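Local structure of inactive PncC family protein (Escherichia coli O157:H7, 5KOL) at residues A[49-54]-A[58-63]; A[65-70]-A[75-80]; A[112-117]-A[158-163]. The protein belongs to the CinA family but probably lacks nicotinamide-nucleotide amidohydrolase activity, and its own function is unknown. All coordinates share one frame; numbering follows the deposited sequence. Where two conformers were deposited one is given.

Contact 1: residues A[49-54]-A[58-63]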
loop_
_atom_site.group_PDB
_atom_site.type_symbol
_atom_site.label_atom_id
_atom_site.label_comp_id
_atom_site.label_asym_id
_atom_site.label_seq_id
_atom_site.Cartn_x
_atom_site.Cartn_y
_atom_site.Cartn_z
ATOM N N SER A 49 2.455 -2.882 4.789
ATOM C CA SER A 49 2.793 -4.295 4.947
ATOM C C SER A 49 3.216 -4.609 6.375
ATOM O O SER A 49 2.892 -5.686 6.900
ATOM C CB SER A 49 3.904 -4.678 3.970
ATOM O OG SER A 49 4.236 -6.046 4.116
ATOM N N ALA A 50 3.947 -3.700 7.013
ATOM C CA ALA A 50 4.342 -3.918 8.399
ATOM C C ALA A 50 3.115 -4.049 9.292
ATOM O O ALA A 50 3.042 -4.941 10.146
ATOM C CB ALA A 50 5.233 -2.769 8.868
ATOM N N LEU A 51 2.119 -3.191 9.073
ATOM C CA LEU A 51 0.904 -3.194 9.881
ATOM C C LEU A 51 -0.022 -4.354 9.551
ATOM O O LEU A 51 -0.715 -4.862 10.444
ATOM C CB LEU A 51 0.160 -1.876 9.676
ATOM C CG LEU A 51 0.969 -0.690 10.218
ATOM C CD1 LEU A 51 0.461 0.614 9.655
ATOM C CD2 LEU A 51 0.923 -0.659 11.739
ATOM N N CYS A 52 -0.078 -4.764 8.277
ATOM C CA CYS A 52 -0.916 -5.898 7.914
ATOM C C CYS A 52 -0.350 -7.209 8.427
ATOM O O CYS A 52 -1.094 -8.189 8.528
ATOM C CB CYS A 52 -1.100 -5.961 6.397
ATOM S SG CYS A 52 -2.212 -4.647 5.783
ATOM N N ALA A 53 0.949 -7.259 8.717
ATOM C CA ALA A 53 1.561 -8.442 9.303
ATOM C C ALA A 53 1.453 -8.453 10.821
ATOM O O ALA A 53 1.801 -9.456 11.450
ATOM C CB ALA A 53 3.029 -8.542 8.899
ATOM N N ALA A 54 0.975 -7.366 11.415
ATOM C CA ALA A 54 0.788 -7.346 12.850
ATOM C C ALA A 54 -0.379 -8.241 13.258
ATOM O O ALA A 54 -1.238 -8.621 12.458
ATOM C CB ALA A 54 0.559 -5.919 13.351
ATOM N N PRO A 58 -7.104 -6.158 11.891
ATOM C CA PRO A 58 -8.426 -5.594 11.571
ATOM C C PRO A 58 -9.059 -4.852 12.719
ATOM O O PRO A 58 -10.007 -4.097 12.484
ATOM C CB PRO A 58 -9.256 -6.831 11.193
ATOM C CG PRO A 58 -8.273 -7.897 10.931
ATOM C CD PRO A 58 -7.153 -7.626 11.878
ATOM N N LYS A 59 -8.574 -5.042 13.947
ATOM C CA LYS A 59 -9.111 -4.332 15.092
ATOM C C LYS A 59 -8.622 -2.893 15.180
ATOM O O LYS A 59 -9.130 -2.142 16.016
ATOM C CB LYS A 59 -8.765 -5.083 16.383
ATOM C CG LYS A 59 -9.541 -6.386 16.537
ATOM C CD LYS A 59 -9.124 -7.143 17.788
ATOM C CE LYS A 59 -9.959 -8.407 17.953
ATOM N NZ LYS A 59 -9.417 -9.347 18.990
ATOM N N PHE A 60 -7.671 -2.476 14.340
ATOM C CA PHE A 60 -7.226 -1.088 14.421
ATOM C C PHE A 60 -6.793 -0.490 13.087
ATOM O O PHE A 60 -6.565 0.723 13.018
ATOM C CB PHE A 60 -6.075 -0.943 15.428
ATOM C CG PHE A 60 -4.774 -1.554 14.967
ATOM C CD1 PHE A 60 -4.551 -2.911 15.088
ATOM C CD2 PHE A 60 -3.769 -0.763 14.433
ATOM C CE1 PHE A 60 -3.360 -3.469 14.674
ATOM C CE2 PHE A 60 -2.576 -1.322 14.013
ATOM C CZ PHE A 60 -2.372 -2.676 14.135
ATOM N N TYR A 61 -6.680 -1.297 12.026
ATOM C CA TYR A 61 -6.126 -0.802 10.765
ATOM C C TYR A 61 -6.834 -1.425 9.574
ATOM O O TYR A 61 -6.909 -2.651 9.471
ATOM C CB TYR A 61 -4.624 -1.100 10.673
ATOM C CG TYR A 61 -3.934 -0.639 9.390
ATOM C CD1 TYR A 61 -3.691 0.711 9.153
ATOM C CD2 TYR A 61 -3.479 -1.565 8.446
ATOM C CE1 TYR A 61 -3.032 1.136 7.983
ATOM C CE2 TYR A 61 -2.826 -1.158 7.278
ATOM C CZ TYR A 61 -2.603 0.196 7.061
ATOM O OH TYR A 61 -1.946 0.600 5.927
ATOM N N GLY A 62 -7.302 -0.585 8.648
ATOM C CA GLY A 62 -7.884 -1.108 7.429
ATOM C C GLY A 62 -7.372 -0.481 6.146
ATOM O O GLY A 62 -7.212 -1.182 5.144
ATOM N N ALA A 63 -7.089 0.820 6.162
ATOM C CA ALA A 63 -6.886 1.600 4.945
ATOM C C ALA A 63 -5.453 2.093 4.852
ATOM O O ALA A 63 -5.001 2.879 5.701
ATOM C CB ALA A 63 -7.856 2.786 4.897
#
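Leu51 lies over one face of the Tyr61 ring, in a CH-pi contact made by the first carbon of its side chain. CB of Leu51 stands 4.1 Å from the centroid of the Tyr61 ring, 21° off the ring normal and displaced toward the CD2-CE2 side. Farther out, CD1 of Leu51 comes down 3.9 Å from CE1 of Tyr61, so the leucine spans the ring from one side to the other, the two side chains crossing at about a right angle. Tyr61 is brought under the helix by its first torsion, which sets CG anti to the backbone N (chi1 179°).

The sulfur-aromatic contact uses the rim of the same ring. SG of Cys52 lies in the ring plane, 3.8 Å from CE2 of Tyr61, and meets the edge where Leu51 takes a face. Other apolar contacts are looser and belong to Phe60: CD2 of Leu51 reaches its CE2 at 4.2 Å, and CB of Ala54 its CZ at 4.4 Å, both at the ring edge. A face of Phe60 receives CB of Tyr61 next to it in the chain.

No hydrogen bond links the segments. Polar closure comes from the connecting turn, where OG1 of Thr57 bonds the carbonyl oxygens of Leu51 and Ala54, and from strand 36-40, where OG1 of Thr38 is hydrogen-bonded to the Tyr61 hydroxyl. Cys52 also packs on Phe68 of the second subunit. The contact joins helix 46-52 to strand 61-67 within the beta-alpha-beta unit that begins with strand 36-40. Between the two segments its chemistry is purely apolar and aromatic: an aliphatic chain and a sulfur probably limit the rotation of the tyrosine ring, while the polar ties of the helix end run through Thr57.

Contact 2: residues A[65-70]-A[75-80]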
loop_
_atom_site.group_PDB
_atom_site.type_symbol
_atom_site.label_atom_id
_atom_site.label_comp_id
_atom_site.label_asym_id
_atom_site.label_seq_id
_atom_site.Cartn_x
_atom_site.Cartn_y
_atom_site.Cartn_z
ATOM N N PHE A 65 -2.702 3.900 1.964
ATOM C CA PHE A 65 -2.587 4.558 0.673
ATOM C C PHE A 65 -1.125 4.594 0.262
ATOM O O PHE A 65 -0.256 4.892 1.088
ATOM C CB PHE A 65 -3.172 5.973 0.745
ATOM C CG PHE A 65 -4.604 5.994 1.192
ATOM C CD1 PHE A 65 -5.616 5.679 0.294
ATOM C CD2 PHE A 65 -4.940 6.297 2.501
ATOM C CE1 PHE A 65 -6.937 5.676 0.692
ATOM C CE2 PHE A 65 -6.272 6.305 2.907
ATOM C CZ PHE A 65 -7.267 5.990 1.996
ATOM N N VAL A 66 -0.863 4.248 -0.993
ATOM C CA VAL A 66 0.437 4.429 -1.609
ATOM C C VAL A 66 0.251 5.425 -2.738
ATOM O O VAL A 66 -0.536 5.181 -3.663
ATOM C CB VAL A 66 1.024 3.101 -2.117
ATOM C CG1 VAL A 66 2.337 3.344 -2.796
ATOM C CG2 VAL A 66 1.214 2.116 -0.935
ATOM N N THR A 67 0.959 6.550 -2.663
ATOM C CA THR A 67 0.812 7.640 -3.644
ATOM C C THR A 67 2.223 8.038 -4.055
ATOM O O THR A 67 2.834 8.903 -3.416
ATOM C CB THR A 67 0.044 8.830 -3.055
ATOM O OG1 THR A 67 0.656 9.214 -1.827
ATOM C CG2 THR A 67 -1.403 8.442 -2.767
ATOM N N PHE A 68 2.723 7.410 -5.120
ATOM C CA PHE A 68 4.119 7.534 -5.518
ATOM C C PHE A 68 4.399 8.791 -6.332
ATOM O O PHE A 68 5.560 9.209 -6.404
ATOM C CB PHE A 68 4.542 6.297 -6.331
ATOM C CG PHE A 68 6.032 6.057 -6.356
ATOM C CD1 PHE A 68 6.676 5.480 -5.258
ATOM C CD2 PHE A 68 6.787 6.398 -7.465
ATOM C CE1 PHE A 68 8.054 5.258 -5.276
ATOM C CE2 PHE A 68 8.160 6.180 -7.493
ATOM C CZ PHE A 68 8.798 5.607 -6.403
ATOM N N THR A 69 3.382 9.398 -6.951
ATOM C CA THR A 69 3.585 10.523 -7.854
ATOM C C THR A 69 2.876 11.773 -7.341
ATOM O O THR A 69 2.047 11.722 -6.428
ATOM C CB THR A 69 3.082 10.200 -9.270
ATOM O OG1 THR A 69 1.661 10.015 -9.228
ATOM C CG2 THR A 69 3.756 8.931 -9.817
ATOM N N ASP A 70 3.196 12.917 -7.959
ATOM C CA ASP A 70 2.512 14.154 -7.585
ATOM C C ASP A 70 1.012 14.034 -7.828
ATOM O O ASP A 70 0.196 14.422 -6.980
ATOM C CB ASP A 70 3.085 15.339 -8.369
ATOM C CG ASP A 70 4.435 15.802 -7.842
ATOM O OD1 ASP A 70 4.957 16.825 -8.345
ATOM O OD2 ASP A 70 4.968 15.162 -6.913
ATOM N N LYS A 75 -4.752 13.509 -6.179
ATOM C CA LYS A 75 -6.062 12.919 -6.416
ATOM C C LYS A 75 -6.558 12.139 -5.204
ATOM O O LYS A 75 -7.734 12.243 -4.838
ATOM C CB LYS A 75 -6.022 12.005 -7.642
ATOM C CG LYS A 75 -7.387 11.434 -7.992
ATOM C CD LYS A 75 -7.470 11.031 -9.431
ATOM C CE LYS A 75 -8.923 10.907 -9.907
ATOM N NZ LYS A 75 -9.843 10.500 -8.806
ATOM N N ILE A 76 -5.686 11.333 -4.594
ATOM C CA ILE A 76 -6.109 10.444 -3.517
ATOM C C ILE A 76 -6.098 11.161 -2.165
ATOM O O ILE A 76 -6.978 10.940 -1.323
ATOM C CB ILE A 76 -5.204 9.188 -3.493
ATOM C CG1 ILE A 76 -5.188 8.501 -4.861
ATOM C CG2 ILE A 76 -5.635 8.223 -2.381
ATOM C CD1 ILE A 76 -6.554 8.281 -5.466
ATOM N N LEU A 77 -5.096 11.997 -1.908
ATOM C CA LEU A 77 -4.915 12.554 -0.570
ATOM C C LEU A 77 -5.179 14.051 -0.520
ATOM O O LEU A 77 -4.906 14.685 0.502
ATOM C CB LEU A 77 -3.510 12.256 -0.056
ATOM C CG LEU A 77 -3.240 10.747 -0.012
ATOM C CD1 LEU A 77 -1.775 10.489 0.275
ATOM C CD2 LEU A 77 -4.132 10.068 1.023
ATOM N N SER A 78 -5.687 14.631 -1.604
ATOM C CA SER A 78 -6.051 16.048 -1.629
ATOM C C SER A 78 -4.876 16.940 -1.234
ATOM O O SER A 78 -5.068 17.997 -0.633
ATOM C CB SER A 78 -7.263 16.326 -0.733
ATOM O OG SER A 78 -7.737 17.660 -0.880
ATOM N N VAL A 79 -3.651 16.505 -1.541
ATOM C CA VAL A 79 -2.496 17.394 -1.456
ATOM C C VAL A 79 -2.647 18.472 -2.523
ATOM O O VAL A 79 -2.916 18.171 -3.696
ATOM C CB VAL A 79 -1.190 16.612 -1.659
ATOM C CG1 VAL A 79 -0.006 17.575 -1.717
ATOM C CG2 VAL A 79 -0.996 15.540 -0.554
ATOM N N SER A 80 -2.495 19.735 -2.133
ATOM C CA SER A 80 -2.759 20.818 -3.071
ATOM C C SER A 80 -1.600 20.978 -4.049
ATOM O O SER A 80 -0.428 20.857 -3.679
ATOM C CB SER A 80 -3.009 22.139 -2.336
ATOM O OG SER A 80 -1.790 22.764 -1.981
#
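Thr67, at the end of strand 61-67, and Ile76, in the last turn of helix 70-76, bring their CA atoms within 7.5 Å of each other, the closest backbone approach as the chain folds back on itself. Two side chains from each segment interlock there. CG2 of Ile76, set anti to the backbone N, is turned to the strand and touches CD1 of Phe65 at 3.7 Å. Leu77 follows with both branches: CD2 lies 4.1 Å from CG of Phe65, while CD1 rests on Thr67. CG2 of Ile76 and CD2 of Leu77 thus both approach the phenyl ring obliquely, at neighbouring parts of it.

Thr67 meets both partners through its methyl group, with CG2 3.9 Å from CB of Ile76 and 3.7 Å from CD1 of Leu77. Its hydroxyl lies between the backbone N and the carbonyl carbon (chi1 52°), and OG1 faces CD1 of Leu77 at 3.5 Å. That oxygen is buried with no hydrogen-bonding partner in the model, the Leu77 methyl lying against it. No hydrogen bond crosses between the segments.

At the start of the connecting helix Thr69 is the N-cap, its OG1 bonded to the backbone N of Ala72. Helix 92-106 packs on the same layer, with Ala102 and Arg105 against Phe65 and Met98 against Thr67; Arg105 also bonds the carbonyl oxygens of Lys75 and Ile76. Strand 61-67 has strand 36-40 along one edge, and along the other an antiparallel strand of the second subunit, which carries the sheet across the dimer interface.

Contact 3: residues A[112-117]-A[158-163]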
loop_
_atom_site.group_PDB
_atom_site.type_symbol
_atom_site.label_atom_id
_atom_site.label_comp_id
_atom_site.label_asym_id
_atom_site.label_seq_id
_atom_site.Cartn_x
_atom_site.Cartn_y
_atom_site.Cartn_z
ATOM N N ILE A 112 -0.338 8.161 9.766
ATOM C CA ILE A 112 1.106 8.280 9.563
ATOM C C ILE A 112 1.342 8.602 8.100
ATOM O O ILE A 112 0.788 7.926 7.227
ATOM C CB ILE A 112 1.849 6.968 9.892
ATOM C CG1 ILE A 112 1.539 6.470 11.299
ATOM C CG2 ILE A 112 3.357 7.115 9.586
ATOM C CD1 ILE A 112 1.907 4.981 11.484
ATOM N N ALA A 113 2.199 9.581 7.822
ATOM C CA ALA A 113 2.583 9.895 6.449
ATOM C C ALA A 113 4.103 9.833 6.281
ATOM O O ALA A 113 4.853 10.231 7.178
ATOM C CB ALA A 113 2.040 11.277 6.043
ATOM N N ILE A 114 4.561 9.304 5.146
ATOM C CA ILE A 114 5.995 9.203 4.847
ATOM C C ILE A 114 6.234 9.681 3.426
ATOM O O ILE A 114 5.638 9.152 2.481
ATOM C CB ILE A 114 6.554 7.774 4.989
ATOM C CG1 ILE A 114 6.249 7.162 6.349
ATOM C CG2 ILE A 114 8.088 7.778 4.758
ATOM C CD1 ILE A 114 6.820 5.724 6.523
ATOM N N THR A 115 7.128 10.653 3.262
ATOM C CA THR A 115 7.554 11.061 1.926
ATOM C C THR A 115 9.028 11.432 2.004
ATOM O O THR A 115 9.419 12.213 2.877
ATOM C CB THR A 115 6.709 12.236 1.386
ATOM O OG1 THR A 115 7.205 12.652 0.099
ATOM C CG2 THR A 115 6.687 13.433 2.369
ATOM N N GLY A 116 9.848 10.858 1.120
ATOM C CA GLY A 116 11.283 11.086 1.193
ATOM C C GLY A 116 12.028 10.674 -0.062
ATOM O O GLY A 116 11.436 10.268 -1.066
ATOM N N TYR A 117 13.367 10.800 0.016
ATOM C CA TYR A 117 14.305 10.352 -1.013
ATOM C C TYR A 117 15.062 9.127 -0.496
ATOM O O TYR A 117 16.004 9.251 0.289
ATOM C CB TYR A 117 15.278 11.462 -1.380
ATOM C CG TYR A 117 14.617 12.666 -2.015
ATOM C CD1 TYR A 117 14.126 12.612 -3.320
ATOM C CD2 TYR A 117 14.501 13.865 -1.319
ATOM C CE1 TYR A 117 13.530 13.722 -3.906
ATOM C CE2 TYR A 117 13.904 14.980 -1.900
ATOM C CZ TYR A 117 13.416 14.898 -3.185
ATOM O OH TYR A 117 12.825 16.009 -3.751
ATOM N N ALA A 158 13.924 1.057 5.076
ATOM C CA ALA A 158 13.616 0.213 6.223
ATOM C C ALA A 158 13.659 1.018 7.508
ATOM O O ALA A 158 12.813 0.832 8.394
ATOM C CB ALA A 158 14.591 -0.972 6.296
ATOM N N LEU A 159 14.627 1.929 7.622
ATOM C CA LEU A 159 14.666 2.806 8.786
ATOM C C LEU A 159 13.463 3.738 8.831
ATOM O O LEU A 159 12.932 4.014 9.911
ATOM C CB LEU A 159 15.945 3.629 8.802
ATOM C CG LEU A 159 17.196 2.831 9.123
ATOM C CD1 LEU A 159 18.385 3.471 8.435
ATOM C CD2 LEU A 159 17.362 2.742 10.644
ATOM N N ALA A 160 13.029 4.244 7.670
ATOM C CA ALA A 160 11.867 5.135 7.651
ATOM C C ALA A 160 10.630 4.436 8.193
ATOM O O ALA A 160 9.850 5.035 8.948
ATOM C CB ALA A 160 11.602 5.641 6.225
ATOM N N VAL A 161 10.405 3.183 7.788
ATOM C CA VAL A 161 9.232 2.457 8.279
ATOM C C VAL A 161 9.325 2.277 9.795
ATOM O O VAL A 161 8.371 2.569 10.527
ATOM C CB VAL A 161 9.057 1.112 7.541
ATOM C CG1 VAL A 161 7.892 0.313 8.160
ATOM C CG2 VAL A 161 8.811 1.310 6.003
ATOM N N ARG A 162 10.481 1.815 10.298
ATOM C CA ARG A 162 10.631 1.645 11.749
ATOM C C ARG A 162 10.483 2.970 12.487
ATOM O O ARG A 162 9.860 3.032 13.554
ATOM C CB ARG A 162 11.993 1.021 12.091
ATOM C CG ARG A 162 12.081 -0.470 11.783
ATOM C CD ARG A 162 13.535 -0.990 11.882
ATOM N NE ARG A 162 14.096 -0.927 13.223
ATOM C CZ ARG A 162 15.389 -0.735 13.471
ATOM N NH1 ARG A 162 16.242 -0.549 12.459
ATOM N NH2 ARG A 162 15.827 -0.694 14.725
ATOM N N PHE A 163 11.070 4.040 11.949
ATOM C CA PHE A 163 10.985 5.341 12.610
ATOM C C PHE A 163 9.542 5.850 12.659
ATOM O O PHE A 163 9.093 6.384 13.678
ATOM C CB PHE A 163 11.872 6.355 11.885
ATOM C CG PHE A 163 11.788 7.729 12.463
ATOM C CD1 PHE A 163 12.533 8.064 13.577
ATOM C CD2 PHE A 163 10.953 8.693 11.896
ATOM C CE1 PHE A 163 12.462 9.314 14.138
ATOM C CE2 PHE A 163 10.876 9.959 12.452
ATOM C CZ PHE A 163 11.621 10.272 13.576
#
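Ile114 meets Ala160 and Val161 where helix 153-171 packs on the mixed sheet of this alpha/beta fold, five strands within the chain. Along strand 110-116 the side chains alternate. Ile112 turns to the helix 46-52 side, where it packs on Leu47, and Ala113 faces helix 92-106, touching Met98 and Ala99. Next comes Ile114, directed at helix 153-171 and alone in carrying the contact from the strand. CA of Ile114 lies 7.7 Å from CA of Ala160. With CG1 beside the backbone N and CG2 anti to it (chi1 -54°), the two branches part: CG2 approaches CB of Ala160 at 4.4 Å, while the extended CG1-CD1 arm reaches on to the helix backbone. Thr115 points back to helix 92-106, against Ala95 and Met98, its hydroxyl bonded to the carbonyl oxygen of Ala89.

The small Ala160 side chain is consistent with the close approach of the helix main chain to the isoleucine. Val132 and Phe134 of strand 131-138 and Leu47 of helix 46-52 also pack on Ile114, which is buried in the core. The end of the isoleucine chain meets main-chain atoms: CD1 of Ile114 stops 3.9 Å from the carbonyl oxygen of Ala160 and 4.4 Å from CA of Val161.

In the fold
From the N terminus, contact 1 closes first, across the short turn that leads from helix 46-52 into strand 61-67. Contact 2 opens on the same strand and closes over helix 70-76. Contact 3 spans the longest interval, joining central strand 110-116 to helix 153-171 after two further strands have been laid down. The three follow one another in series, none nesting or crossing. All reach one sheet: contacts 1 and 2 share the outermost strand of the chain's own sheet and both touch the second subunit, whereas contact 3 lies nearer the middle of the chain. CB of Ala50 touches CG1 of Val161 at 4.1 Å, joining contacts 1 and 3; contacts 2 and 3 do not meet.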